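Local coordinates for protein SSD1 (Saccharomyces cerevisiae S288C, PDB 7AM1) that binds mRNA, including untranslated regions, and acts in translational repression as a non-enzymatic member of the RNase II family, at residues S417-K425 and A706-L717; Y278-K288 and F298-H309. All blocks are in the same frame, centred on the assembly; numbering follows the deposited sequence.

In the fold
Both segments of contact 2 precede those of contact 1 along the chain. Contact 2 is the hairpin of strands 281-289 and 298-307 at one border of the five-stranded antiparallel sheet of the second cold-shock domain, its centre about 25 Å from that of the chain. Contact 1 lies deeper, its centre about 9 Å from that of the chain, where residues 417-425 of the RNB domain run along helix 689-725. The two centres are about 20 Å apart and the nearest atoms about 7 Å, so the contacts do not touch. Helix 311-321 links them: Leu282 and Leu305 pack on it, as do Met422 and Gln424, consistent with this helix joining the cold-shock domain to the RNB core.

Contact 1. Residues S417-K425 and A706-L717; sequences SSAVFMPQK and AYQAQEQAIHLL. With 1PE (pentaethylene glycol), chain E.
Two glutamine amides, one from each segment, fasten residues 417-425 to the helix through backbone carbonyls. Gln710, extended with CG anti to its own N (chi1 169°), places NE2 in a hydrogen bond to Phe421 O at 2.8 Å; the acceptor lies near the amide plane, while the donor is tilted from the carbonyl plane. NE2 also bonds Lys532 O, and two acceptors on one nitrogen probably restrict the amide's rotation. In the other direction Gln424, bent at chi2, gives NE2 to Ala713 O at 3.0 Å. That oxygen already accepts the helical N-H of Leu717, and the two donors come from opposite faces of its plane. Gln424 OE1 is buried without a partner. One water bridges Phe421 N and Ala706 O.

Among apolar contacts, Val420 CG1 meets Ala709 CB at 3.8 Å, and Met422 CG presses on Ala713 CB at 3.5 Å, tighter than usual carbon packing. Pro423 crosses Ile714 at about a right angle, its CG 3.7 Å from Ile714 CG1, and sets CB 3.8 Å from Leu717 CD2. The small Ala706, Ala709 and Ala713 let the segment lie close. This is buried strand-and-loop packing on a long helix in an RNase II-type core.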
loop_
_atom_site.group_PDB
_atom_site.type_symbol
_atom_site.label_atom_id
_atom_site.label_comp_id
_atom_site.label_asym_id
_atom_site.label_seq_id
_atom_site.Cartn_x
_atom_site.Cartn_y
_atom_site.Cartn_z
ATOM N N SER A 417 2.036 0.558 17.964
ATOM C CA SER A 417 1.939 1.759 17.143
ATOM C C SER A 417 0.772 1.714 16.164
ATOM O O SER A 417 0.008 2.679 16.073
ATOM C CB SER A 417 3.250 2.006 16.390
ATOM O OG SER A 417 3.241 3.273 15.747
ATOM N N SER A 418 0.622 0.622 15.424
ATOM C CA SER A 418 -0.488 0.507 14.493
ATOM C C SER A 418 -1.088 -0.886 14.551
ATOM O O SER A 418 -0.372 -1.886 14.658
ATOM C CB SER A 418 -0.048 0.822 13.056
ATOM O OG SER A 418 -1.097 0.555 12.145
ATOM N N ALA A 419 -2.411 -0.941 14.463
ATOM C CA ALA A 419 -3.072 -2.207 14.220
ATOM C C ALA A 419 -2.785 -2.655 12.793
ATOM O O ALA A 419 -2.409 -1.858 11.927
ATOM C CB ALA A 419 -4.574 -2.082 14.453
ATOM N N VAL A 420 -2.950 -3.950 12.553
ATOM C CA VAL A 420 -2.721 -4.537 11.241
ATOM C C VAL A 420 -3.993 -5.250 10.811
ATOM O O VAL A 420 -4.553 -6.043 11.578
ATOM C CB VAL A 420 -1.532 -5.513 11.246
ATOM C CG1 VAL A 420 -1.257 -6.005 9.836
ATOM C CG2 VAL A 420 -0.299 -4.850 11.842
ATOM N N PHE A 421 -4.448 -4.968 9.593
ATOM C CA PHE A 421 -5.650 -5.584 9.046
ATOM C C PHE A 421 -5.283 -6.364 7.792
ATOM O O PHE A 421 -4.817 -5.787 6.803
ATOM C CB PHE A 421 -6.714 -4.527 8.758
ATOM C CG PHE A 421 -7.093 -3.727 9.966
ATOM C CD1 PHE A 421 -8.093 -4.166 10.816
ATOM C CD2 PHE A 421 -6.425 -2.555 10.273
ATOM C CE1 PHE A 421 -8.436 -3.438 11.934
ATOM C CE2 PHE A 421 -6.769 -1.819 11.394
ATOM C CZ PHE A 421 -7.769 -2.266 12.227
ATOM N N MET A 422 -5.476 -7.676 7.850
ATOM C CA MET A 422 -5.266 -8.581 6.739
ATOM C C MET A 422 -6.546 -9.364 6.490
ATOM O O MET A 422 -7.345 -9.551 7.412
ATOM C CB MET A 422 -4.116 -9.546 7.039
ATOM C CG MET A 422 -2.791 -8.834 7.237
ATOM S SD MET A 422 -1.514 -9.863 7.971
ATOM C CE MET A 422 -2.183 -10.155 9.605
ATOM N N PRO A 423 -6.783 -9.824 5.260
ATOM C CA PRO A 423 -7.995 -10.627 5.029
ATOM C C PRO A 423 -8.075 -11.829 5.954
ATOM O O PRO A 423 -9.167 -12.190 6.413
ATOM C CB PRO A 423 -7.863 -11.048 3.556
ATOM C CG PRO A 423 -6.923 -10.038 2.947
ATOM C CD PRO A 423 -5.974 -9.662 4.037
ATOM N N GLN A 424 -6.928 -12.445 6.251
ATOM C CA GLN A 424 -6.866 -13.665 7.039
ATOM C C GLN A 424 -6.899 -13.416 8.540
ATOM O O GLN A 424 -7.297 -14.312 9.294
ATOM C CB GLN A 424 -5.575 -14.439 6.736
ATOM C CG GLN A 424 -5.338 -14.776 5.289
ATOM C CD GLN A 424 -4.665 -13.651 4.543
ATOM O OE1 GLN A 424 -4.787 -12.488 4.922
ATOM N NE2 GLN A 424 -3.940 -13.990 3.483
ATOM N N LYS A 425 -6.485 -12.236 8.990
ATOM C CA LYS A 425 -6.264 -12.013 10.409
ATOM C C LYS A 425 -6.185 -10.519 10.670
ATOM O O LYS A 425 -5.895 -9.729 9.768
ATOM C CB LYS A 425 -4.951 -12.685 10.844
ATOM C CG LYS A 425 -4.878 -13.151 12.282
ATOM C CD LYS A 425 -3.428 -13.166 12.761
ATOM C CE LYS A 425 -3.302 -13.735 14.169
ATOM N NZ LYS A 425 -1.882 -13.927 14.585
ATOM N N ALA A 706 2.410 -1.698 8.559
ATOM C CA ALA A 706 1.054 -2.242 8.588
ATOM C C ALA A 706 0.439 -2.239 7.196
ATOM O O ALA A 706 -0.314 -3.150 6.837
ATOM C CB ALA A 706 0.174 -1.448 9.556
ATOM N N TYR A 707 0.727 -1.201 6.409
ATOM C CA TYR A 707 0.290 -1.156 5.017
ATOM C C TYR A 707 0.915 -2.289 4.214
ATOM O O TYR A 707 0.222 -3.014 3.490
ATOM C CB TYR A 707 0.663 0.205 4.429
ATOM C CG TYR A 707 0.579 0.321 2.925
ATOM C CD1 TYR A 707 -0.640 0.493 2.291
ATOM C CD2 TYR A 707 1.725 0.295 2.144
ATOM C CE1 TYR A 707 -0.720 0.612 0.912
ATOM C CE2 TYR A 707 1.656 0.414 0.766
ATOM C CZ TYR A 707 0.431 0.577 0.157
ATOM O OH TYR A 707 0.353 0.705 -1.208
ATOM N N GLN A 708 2.230 -2.464 4.335
ATOM C CA GLN A 708 2.897 -3.528 3.592
ATOM C C GLN A 708 2.346 -4.893 3.978
ATOM O O GLN A 708 2.114 -5.746 3.112
ATOM C CB GLN A 708 4.403 -3.460 3.837
ATOM C CG GLN A 708 5.036 -2.187 3.287
ATOM C CD GLN A 708 6.502 -2.012 3.659
ATOM O OE1 GLN A 708 7.216 -1.244 3.015
ATOM N NE2 GLN A 708 6.953 -2.708 4.702
ATOM N N ALA A 709 2.123 -5.119 5.275
ATOM C CA ALA A 709 1.554 -6.384 5.718
ATOM C C ALA A 709 0.184 -6.612 5.097
ATOM O O ALA A 709 -0.117 -7.715 4.622
ATOM C CB ALA A 709 1.459 -6.411 7.244
ATOM N N GLN A 710 -0.653 -5.572 5.066
ATOM C CA GLN A 710 -1.998 -5.730 4.528
ATOM C C GLN A 710 -1.955 -6.146 3.062
ATOM O O GLN A 710 -2.613 -7.113 2.663
ATOM C CB GLN A 710 -2.792 -4.435 4.717
ATOM C CG GLN A 710 -4.115 -4.404 3.956
ATOM C CD GLN A 710 -5.011 -3.258 4.393
ATOM O OE1 GLN A 710 -5.379 -2.392 3.597
ATOM N NE2 GLN A 710 -5.376 -3.258 5.666
ATOM N N GLU A 711 -1.150 -5.458 2.249
ATOM C CA GLU A 711 -1.100 -5.791 0.827
ATOM C C GLU A 711 -0.414 -7.129 0.579
ATOM O O GLU A 711 -0.779 -7.845 -0.359
ATOM C CB GLU A 711 -0.403 -4.672 0.055
ATOM C CG GLU A 711 -1.204 -3.369 0.093
ATOM C CD GLU A 711 -1.284 -2.659 -1.248
ATOM O OE1 GLU A 711 -0.387 -2.868 -2.095
ATOM O OE2 GLU A 711 -2.252 -1.893 -1.450
ATOM N N GLN A 712 0.593 -7.472 1.383
ATOM C CA GLN A 712 1.246 -8.768 1.236
ATOM C C GLN A 712 0.274 -9.901 1.531
ATOM O O GLN A 712 0.302 -10.943 0.868
ATOM C CB GLN A 712 2.462 -8.837 2.155
ATOM C CG GLN A 712 3.660 -8.069 1.612
ATOM C CD GLN A 712 4.757 -7.870 2.641
ATOM O OE1 GLN A 712 4.718 -8.438 3.734
ATOM N NE2 GLN A 712 5.737 -7.044 2.300
ATOM N N ALA A 713 -0.585 -9.718 2.535
ATOM C CA ALA A 713 -1.558 -10.748 2.876
ATOM C C ALA A 713 -2.662 -10.832 1.825
ATOM O O ALA A 713 -3.120 -11.929 1.484
ATOM C CB ALA A 713 -2.133 -10.473 4.265
ATOM N N ILE A 714 -3.098 -9.689 1.292
ATOM C CA ILE A 714 -4.021 -9.711 0.161
ATOM C C ILE A 714 -3.406 -10.479 -1.000
ATOM O O ILE A 714 -4.041 -11.351 -1.604
ATOM C CB ILE A 714 -4.392 -8.281 -0.267
ATOM C CG1 ILE A 714 -5.236 -7.588 0.803
ATOM C CG2 ILE A 714 -5.110 -8.314 -1.601
ATOM C CD1 ILE A 714 -5.391 -6.093 0.564
ATOM N N HIS A 715 -2.166 -10.131 -1.351
ATOM C CA HIS A 715 -1.498 -10.753 -2.485
ATOM C C HIS A 715 -1.421 -12.258 -2.307
ATOM O O HIS A 715 -1.644 -13.020 -3.254
ATOM C CB HIS A 715 -0.098 -10.154 -2.633
ATOM C CG HIS A 715 0.733 -10.794 -3.701
ATOM N ND1 HIS A 715 1.516 -11.904 -3.464
ATOM C CD2 HIS A 715 0.916 -10.475 -5.003
ATOM C CE1 HIS A 715 2.139 -12.246 -4.578
ATOM N NE2 HIS A 715 1.793 -11.394 -5.527
ATOM N N LEU A 716 -1.129 -12.700 -1.086
ATOM C CA LEU A 716 -1.023 -14.124 -0.799
ATOM C C LEU A 716 -2.349 -14.827 -1.055
ATOM O O LEU A 716 -2.402 -15.837 -1.766
ATOM C CB LEU A 716 -0.564 -14.305 0.647
ATOM C CG LEU A 716 -0.366 -15.704 1.212
ATOM C CD1 LEU A 716 0.767 -16.414 0.468
ATOM C CD2 LEU A 716 -0.076 -15.623 2.707
ATOM N N LEU A 717 -3.437 -14.301 -0.488
ATOM C CA LEU A 717 -4.739 -14.933 -0.658
ATOM C C LEU A 717 -5.236 -14.825 -2.091
ATOM O O LEU A 717 -5.920 -15.733 -2.578
ATOM C CB LEU A 717 -5.746 -14.304 0.299
ATOM C CG LEU A 717 -7.140 -14.923 0.352
ATOM C CD1 LEU A 717 -7.065 -16.422 0.589
ATOM C CD2 LEU A 717 -7.969 -14.236 1.435
HETATM C C15 1PE E . -0.641 -16.705 12.346
HETATM O OH6 1PE E . -1.828 -16.459 13.045
HETATM C C16 1PE E . -3.638 -16.905 11.535
HETATM C C26 1PE E . -2.862 -17.363 12.769
HETATM O OH7 1PE E . -5.003 -16.827 11.843
HETATM O O HOH W 1 -3.105 -2.987 8.205
#

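Contact 2. Residues Y278-K288 and F298-H309; sequences YSEKLFVASIK and FGILVSELGDIH
Lys281 meets Asp307 and Gly306 where the hairpin nears its open end. Its CB lies 4.1 Å from Gly306 O, although the side chain sets out away from the partner strand. A bend at chi2 (-68°) turns the chain back: CG passes Glu304 OE2, CD comes 3.5 Å from Asp307 OD1, and CE follows alongside the aspartate. NZ ends in a salt bridge with Asp307 OD1 at 2.9 Å, arriving from above the carboxylate plane. Replacing Lys281 by a leucine would probably leave Asp307 without its charged mate and its carboxylate freer to turn.

The antiparallel strands are joined by backbone hydrogen bonds, that from Leu282 N to Gly306 O having a nearly straight N-H...O angle of 168°. A classic beta bulge sets two residues, Val302 and Ser303, against the single Val284: Val284 O accepts Val302 N at 2.7 Å and, more loosely, Ser303 N at 3.3 Å. Glu304 lies beside the Phe283 ring, its CG 3.5 Å from Phe283 CE2, and Leu305 CD1 packs on Val284 CG2 at 3.7 Å. The chemistry thus implies a hairpin held mainly by backbone bonds and apolar packing, with the Lys281 and Asp307 charges adding a more exposed electrostatic tie.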
loop_
_atom_site.group_PDB
_atom_site.type_symbol
_atom_site.label_atom_id
_atom_site.label_comp_id
_atom_site.label_asym_id
_atom_site.label_seq_id
_atom_site.Cartn_x
_atom_site.Cartn_y
_atom_site.Cartn_z
ATOM N N TYR A 278 16.964 -27.544 5.654
ATOM C CA TYR A 278 16.331 -26.314 6.113
ATOM C C TYR A 278 15.958 -25.379 4.971
ATOM O O TYR A 278 15.465 -24.277 5.224
ATOM C CB TYR A 278 17.261 -25.578 7.086
ATOM C CG TYR A 278 17.483 -26.305 8.391
ATOM C CD1 TYR A 278 18.449 -27.294 8.496
ATOM C CD2 TYR A 278 16.730 -26.001 9.518
ATOM C CE1 TYR A 278 18.661 -27.964 9.684
ATOM C CE2 TYR A 278 16.934 -26.667 10.713
ATOM C CZ TYR A 278 17.901 -27.648 10.788
ATOM O OH TYR A 278 18.114 -28.317 11.972
ATOM N N SER A 279 16.179 -25.794 3.723
ATOM C CA SER A 279 15.969 -24.912 2.583
ATOM C C SER A 279 14.533 -24.412 2.484
ATOM O O SER A 279 14.299 -23.361 1.876
ATOM C CB SER A 279 16.358 -25.634 1.289
ATOM O OG SER A 279 15.516 -26.748 1.051
ATOM N N GLU A 280 13.566 -25.138 3.050
ATOM C CA GLU A 280 12.162 -24.755 2.966
ATOM C C GLU A 280 11.643 -24.207 4.293
ATOM O O GLU A 280 10.430 -24.194 4.527
ATOM C CB GLU A 280 11.318 -25.951 2.519
ATOM C CG GLU A 280 11.671 -26.465 1.121
ATOM C CD GLU A 280 10.861 -25.828 0.006
ATOM O OE1 GLU A 280 9.622 -25.982 -0.013
ATOM O OE2 GLU A 280 11.477 -25.177 -0.864
ATOM N N LYS A 281 12.542 -23.762 5.168
ATOM C CA LYS A 281 12.170 -23.194 6.454
ATOM C C LYS A 281 12.311 -21.677 6.409
ATOM O O LYS A 281 13.210 -21.145 5.747
ATOM C CB LYS A 281 13.039 -23.757 7.580
ATOM C CG LYS A 281 12.843 -25.248 7.841
ATOM C CD LYS A 281 11.473 -25.562 8.421
ATOM C CE LYS A 281 11.340 -27.047 8.742
ATOM N NZ LYS A 281 10.233 -27.324 9.697
ATOM N N LEU A 282 11.420 -20.985 7.104
ATOM C CA LEU A 282 11.475 -19.534 7.209
ATOM C C LEU A 282 12.100 -19.155 8.544
ATOM O O LEU A 282 11.709 -19.683 9.591
ATOM C CB LEU A 282 10.082 -18.921 7.080
ATOM C CG LEU A 282 9.592 -18.682 5.650
ATOM C CD1 LEU A 282 8.198 -18.074 5.664
ATOM C CD2 LEU A 282 10.549 -17.785 4.870
ATOM N N PHE A 283 13.082 -18.263 8.498
ATOM C CA PHE A 283 13.696 -17.713 9.694
ATOM C C PHE A 283 13.486 -16.205 9.725
ATOM O O PHE A 283 13.190 -15.574 8.707
ATOM C CB PHE A 283 15.193 -18.029 9.742
ATOM C CG PHE A 283 15.503 -19.500 9.801
ATOM C CD1 PHE A 283 15.626 -20.233 8.635
ATOM C CD2 PHE A 283 15.670 -20.149 11.013
ATOM C CE1 PHE A 283 15.915 -21.586 8.671
ATOM C CE2 PHE A 283 15.961 -21.504 11.054
ATOM C CZ PHE A 283 16.079 -22.220 9.882
ATOM N N VAL A 284 13.642 -15.630 10.911
ATOM C CA VAL A 284 13.685 -14.184 11.085
ATOM C C VAL A 284 15.099 -13.815 11.510
ATOM O O VAL A 284 15.678 -14.465 12.390
ATOM C CB VAL A 284 12.649 -13.704 12.115
ATOM C CG1 VAL A 284 12.725 -12.196 12.275
ATOM C CG2 VAL A 284 11.244 -14.114 11.685
ATOM N N ALA A 285 15.661 -12.788 10.874
ATOM C CA ALA A 285 17.018 -12.340 11.152
ATOM C C ALA A 285 17.031 -10.836 11.397
ATOM O O ALA A 285 16.085 -10.118 11.062
ATOM C CB ALA A 285 17.966 -12.696 9.999
ATOM N N SER A 286 18.126 -10.367 11.992
ATOM C CA SER A 286 18.376 -8.944 12.174
ATOM C C SER A 286 19.802 -8.632 11.746
ATOM O O SER A 286 20.679 -9.496 11.788
ATOM C CB SER A 286 18.171 -8.505 13.637
ATOM O OG SER A 286 16.804 -8.580 14.006
ATOM N N ILE A 287 20.021 -7.394 11.317
ATOM C CA ILE A 287 21.348 -6.947 10.910
ATOM C C ILE A 287 22.033 -6.315 12.114
ATOM O O ILE A 287 21.501 -5.383 12.729
ATOM C CB ILE A 287 21.257 -5.959 9.733
ATOM C CG1 ILE A 287 20.808 -6.694 8.466
ATOM C CG2 ILE A 287 22.591 -5.263 9.517
ATOM C CD1 ILE A 287 20.525 -5.788 7.292
ATOM N N LYS A 288 23.227 -6.810 12.437
ATOM C CA LYS A 288 23.970 -6.387 13.618
ATOM C C LYS A 288 25.093 -5.409 13.299
ATOM O O LYS A 288 25.327 -4.475 14.069
ATOM C CB LYS A 288 24.538 -7.606 14.348
ATOM C CG LYS A 288 24.281 -7.572 15.845
ATOM C CD LYS A 288 25.114 -8.602 16.596
ATOM C CE LYS A 288 24.889 -8.493 18.100
ATOM N NZ LYS A 288 25.687 -9.487 18.864
ATOM N N PHE A 298 26.496 -8.217 8.492
ATOM C CA PHE A 298 26.414 -9.365 9.380
ATOM C C PHE A 298 25.169 -9.231 10.247
ATOM O O PHE A 298 24.731 -8.122 10.566
ATOM C CB PHE A 298 27.666 -9.478 10.254
ATOM C CG PHE A 298 28.933 -9.699 9.470
ATOM C CD1 PHE A 298 29.330 -10.978 9.112
ATOM C CD2 PHE A 298 29.726 -8.627 9.096
ATOM C CE1 PHE A 298 30.494 -11.184 8.389
ATOM C CE2 PHE A 298 30.890 -8.826 8.376
ATOM C CZ PHE A 298 31.274 -10.108 8.021
ATOM N N GLY A 299 24.608 -10.372 10.637
ATOM C CA GLY A 299 23.365 -10.370 11.381
ATOM C C GLY A 299 23.238 -11.546 12.322
ATOM O O GLY A 299 24.182 -12.325 12.478
ATOM N N ILE A 300 22.077 -11.678 12.965
ATOM C CA ILE A 300 21.812 -12.768 13.891
ATOM C C ILE A 300 20.481 -13.402 13.509
ATOM O O ILE A 300 19.628 -12.776 12.877
ATOM C CB ILE A 300 21.766 -12.278 15.356
ATOM C CG1 ILE A 300 20.639 -11.257 15.535
ATOM C CG2 ILE A 300 23.093 -11.643 15.741
ATOM C CD1 ILE A 300 20.452 -10.745 16.962
ATOM N N LEU A 301 20.299 -14.652 13.926
ATOM C CA LEU A 301 19.009 -15.317 13.788
ATOM C C LEU A 301 18.157 -14.999 15.006
ATOM O O LEU A 301 18.613 -15.142 16.145
ATOM C CB LEU A 301 19.161 -16.828 13.643
ATOM C CG LEU A 301 19.743 -17.342 12.332
ATOM C CD1 LEU A 301 19.751 -18.863 12.332
ATOM C CD2 LEU A 301 18.937 -16.817 11.159
ATOM N N VAL A 302 16.925 -14.570 14.759
ATOM C CA VAL A 302 15.987 -14.253 15.821
ATOM C C VAL A 302 15.014 -15.396 16.071
ATOM O O VAL A 302 14.741 -15.736 17.224
ATOM C CB VAL A 302 15.232 -12.949 15.482
ATOM C CG1 VAL A 302 14.099 -12.722 16.469
ATOM C CG2 VAL A 302 16.194 -11.770 15.461
ATOM N N SER A 303 14.497 -16.012 15.009
ATOM C CA SER A 303 13.489 -17.044 15.169
ATOM C C SER A 303 13.506 -17.987 13.976
ATOM O O SER A 303 13.984 -17.650 12.890
ATOM C CB SER A 303 12.089 -16.427 15.322
ATOM O OG SER A 303 12.062 -15.460 16.357
ATOM N N GLU A 304 12.983 -19.188 14.211
ATOM C CA GLU A 304 12.608 -20.126 13.161
ATOM C C GLU A 304 11.086 -20.175 13.123
ATOM O O GLU A 304 10.451 -20.559 14.112
ATOM C CB GLU A 304 13.186 -21.514 13.421
ATOM C CG GLU A 304 12.886 -22.524 12.321
ATOM C CD GLU A 304 13.506 -23.878 12.600
ATOM O OE1 GLU A 304 14.334 -23.967 13.533
ATOM O OE2 GLU A 304 13.177 -24.848 11.881
ATOM N N LEU A 305 10.504 -19.778 11.995
ATOM C CA LEU A 305 9.056 -19.636 11.916
ATOM C C LEU A 305 8.356 -20.950 11.585
ATOM O O LEU A 305 7.274 -21.221 12.116
ATOM C CB LEU A 305 8.692 -18.575 10.878
ATOM C CG LEU A 305 9.142 -17.145 11.187
ATOM C CD1 LEU A 305 8.582 -16.192 10.135
ATOM C CD2 LEU A 305 8.735 -16.710 12.590
ATOM N N GLY A 306 8.940 -21.763 10.702
ATOM C CA GLY A 306 8.351 -23.022 10.311
ATOM C C GLY A 306 8.373 -23.189 8.808
ATOM O O GLY A 306 9.122 -22.509 8.096
ATOM N N ASP A 307 7.536 -24.106 8.325
ATOM C CA ASP A 307 7.521 -24.441 6.908
ATOM C C ASP A 307 7.076 -23.248 6.070
ATOM O O ASP A 307 6.128 -22.534 6.413
ATOM C CB ASP A 307 6.608 -25.642 6.659
ATOM C CG ASP A 307 7.169 -26.933 7.236
ATOM O OD1 ASP A 307 8.402 -27.019 7.430
ATOM O OD2 ASP A 307 6.379 -27.865 7.496
ATOM N N ILE A 308 7.771 -23.051 4.949
ATOM C CA ILE A 308 7.619 -21.845 4.143
ATOM C C ILE A 308 6.210 -21.706 3.581
ATOM O O ILE A 308 5.728 -20.585 3.374
ATOM C CB ILE A 308 8.681 -21.850 3.026
ATOM C CG1 ILE A 308 8.704 -20.513 2.296
ATOM C CG2 ILE A 308 8.405 -22.975 2.041
ATOM C CD1 ILE A 308 9.877 -20.370 1.360
ATOM N N HIS A 309 5.531 -22.821 3.309
ATOM C CA HIS A 309 4.205 -22.770 2.708
ATOM C C HIS A 309 3.097 -23.163 3.678
ATOM O O HIS A 309 1.954 -23.356 3.248
ATOM C CB HIS A 309 4.150 -23.675 1.474
ATOM C CG HIS A 309 5.106 -23.281 0.394
ATOM N ND1 HIS A 309 5.166 -22.004 -0.119
ATOM C CD2 HIS A 309 6.043 -23.998 -0.272
ATOM C CE1 HIS A 309 6.097 -21.949 -1.054
ATOM N NE2 HIS A 309 6.647 -23.145 -1.164
#